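Local coordinates for protein glycinin (Glycine max, PDB 1OD5) that serves as a hexameric seed storage globulin, a nutrient reservoir that is probably a source of sulfur-containing amino acids in seed meals, at residues I69-K74 against P139-S144. Sequence-based numbering, arbitrary orientation.
Sequences IVVQGK and PVVAIS
Ile-69 and Ile-143 pair through two backbone hydrogen bonds, Ile-69 N to Ile-143 O and Ile-143 N to Ile-69 O, which fixes 69-72 and 140-144 as antiparallel neighbours; their axes run at 148°. On one face, CG2 of Ile-69 lies alongside CG1 of Ile-143 at 3.8 Å. The end of Ile-69 leads away from 139-144. Its side chain touches Val-441 and Phe-443 of strand 437-444, and Ile-143 also touches Phe-443, which joins this buried face to the second cupin domain. The other face, carrying Val-70 and Ala-142, turns inward; Phe-116 packs on Val-70, and a bound carbonate lies about 5 Å from the Ala-142 side chain.

The register slips by one residue at Val-141, a classic beta bulge: Val-71 N reaches Val-141 O at 2.9 Å, whereas Gln-72 N makes a weak bond to the same oxygen (3.4 Å). Val-141 N returns a bond to Gln-72 O at 3.0 Å. CG2 of Val-71 sits between its own backbone N and carbonyl carbon (chi1 -51°) and meets CB of Val-141 at 3.7 Å. Within the N-terminal cupin barrel the bulge occupies the end of strand 66-72, and Gly-73, with a positive phi, carries the chain on to strand 74-79.

Here Val-140 stays buried, its CG2 3.6 Å from Lys-74 O, but Gln-72, Pro-139 and Lys-74 form a looser side. The extended Gln-72 side chain runs beside the Pro-139 ring, and its NE2 donates to Pro-139 O at 2.8 Å, tilted from the carbonyl plane. Lys-74, exposed, has its NZ hydrogen-bonded to Thr-135 OG1.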
loop_
_atom_site.group_PDB
_atom_site.type_symbol
_atom_site.label_atom_id
_atom_site.label_comp_id
_atom_site.label_asym_id
_atom_site.label_seq_id
_atom_site.Cartn_x
_atom_site.Cartn_y
_atom_site.Cartn_z
ATOM N N ILE A 69 25.883 -14.203 3.507
ATOM C CA ILE A 69 26.695 -13.911 2.352
ATOM C C ILE A 69 27.624 -15.109 2.163
ATOM O O ILE A 69 28.189 -15.610 3.123
ATOM C CB ILE A 69 27.491 -12.594 2.535
ATOM C CG1 ILE A 69 28.290 -12.391 1.233
ATOM C CG2 ILE A 69 28.397 -12.624 3.766
ATOM C CD1 ILE A 69 29.018 -11.065 1.067
ATOM N N VAL A 70 27.747 -15.658 0.955
ATOM C CA VAL A 70 28.612 -16.774 0.640
ATOM C C VAL A 70 29.952 -16.147 0.307
ATOM O O VAL A 70 30.048 -15.362 -0.635
ATOM C CB VAL A 70 28.070 -17.534 -0.577
ATOM C CG1 VAL A 70 29.057 -18.560 -1.047
ATOM C CG2 VAL A 70 26.782 -18.215 -0.203
ATOM N N VAL A 71 30.999 -16.415 1.096
ATOM C CA VAL A 71 32.322 -15.852 0.831
ATOM C C VAL A 71 33.245 -16.849 0.096
ATOM O O VAL A 71 34.304 -16.449 -0.374
ATOM C CB VAL A 71 32.980 -15.363 2.185
ATOM C CG1 VAL A 71 32.012 -14.450 2.959
ATOM C CG2 VAL A 71 33.314 -16.533 3.071
ATOM N N GLN A 72 32.940 -18.139 -0.051
ATOM C CA GLN A 72 33.810 -19.052 -0.768
ATOM C C GLN A 72 32.980 -20.238 -1.207
ATOM O O GLN A 72 32.038 -20.651 -0.531
ATOM C CB GLN A 72 34.918 -19.534 0.130
ATOM C CG GLN A 72 36.019 -20.333 -0.541
ATOM C CD GLN A 72 36.934 -21.023 0.470
ATOM O OE1 GLN A 72 37.724 -20.377 1.160
ATOM N NE2 GLN A 72 36.870 -22.350 0.586
ATOM N N GLY A 73 33.285 -20.757 -2.392
ATOM C CA GLY A 73 32.585 -21.910 -2.928
ATOM C C GLY A 73 31.310 -21.593 -3.687
ATOM O O GLY A 73 30.881 -20.454 -3.849
ATOM N N LYS A 74 30.679 -22.684 -4.120
ATOM C CA LYS A 74 29.444 -22.631 -4.874
ATOM C C LYS A 74 28.589 -23.808 -4.504
ATOM O O LYS A 74 29.081 -24.890 -4.180
ATOM C CB LYS A 74 29.709 -22.663 -6.414
ATOM C CG LYS A 74 30.367 -23.922 -6.971
ATOM C CD LYS A 74 30.320 -23.889 -8.494
ATOM C CE LYS A 74 30.783 -25.213 -9.149
ATOM N NZ LYS A 74 29.813 -26.306 -9.038
ATOM N N PRO A 139 35.530 -25.939 -0.040
ATOM C CA PRO A 139 34.442 -25.764 0.895
ATOM C C PRO A 139 33.749 -24.433 0.723
ATOM O O PRO A 139 34.353 -23.448 0.297
ATOM C CB PRO A 139 35.098 -25.976 2.264
ATOM C CG PRO A 139 36.535 -25.596 2.064
ATOM C CD PRO A 139 36.796 -26.143 0.674
ATOM N N VAL A 140 32.441 -24.495 0.985
ATOM C CA VAL A 140 31.577 -23.321 0.916
ATOM C C VAL A 140 31.667 -22.609 2.252
ATOM O O VAL A 140 31.407 -23.230 3.277
ATOM C CB VAL A 140 30.077 -23.727 0.648
ATOM C CG1 VAL A 140 29.099 -22.550 0.710
ATOM C CG2 VAL A 140 29.994 -24.284 -0.747
ATOM N N VAL A 141 32.044 -21.349 2.336
ATOM C CA VAL A 141 32.072 -20.716 3.645
ATOM C C VAL A 141 31.035 -19.616 3.546
ATOM O O VAL A 141 31.024 -18.843 2.607
ATOM C CB VAL A 141 33.488 -20.155 3.955
ATOM C CG1 VAL A 141 33.531 -19.504 5.324
ATOM C CG2 VAL A 141 34.469 -21.296 3.963
ATOM N N ALA A 142 30.119 -19.567 4.498
ATOM C CA ALA A 142 29.076 -18.582 4.508
ATOM C C ALA A 142 28.844 -18.033 5.900
ATOM O O ALA A 142 28.857 -18.762 6.876
ATOM C CB ALA A 142 27.783 -19.214 4.002
ATOM N N ILE A 143 28.655 -16.738 6.052
ATOM C CA ILE A 143 28.400 -16.206 7.357
ATOM C C ILE A 143 26.945 -15.732 7.266
ATOM O O ILE A 143 26.483 -15.094 6.321
ATOM C CB ILE A 143 29.505 -15.086 7.705
ATOM C CG1 ILE A 143 29.058 -13.718 7.380
ATOM C CG2 ILE A 143 30.811 -15.351 6.944
ATOM C CD1 ILE A 143 28.501 -13.038 8.636
ATOM N N SER A 144 26.177 -16.100 8.273
ATOM C CA SER A 144 24.773 -15.817 8.385
ATOM C C SER A 144 24.401 -14.905 9.520
ATOM O O SER A 144 24.804 -15.185 10.632
ATOM C CB SER A 144 24.125 -17.131 8.525
ATOM O OG SER A 144 22.733 -17.050 8.718
#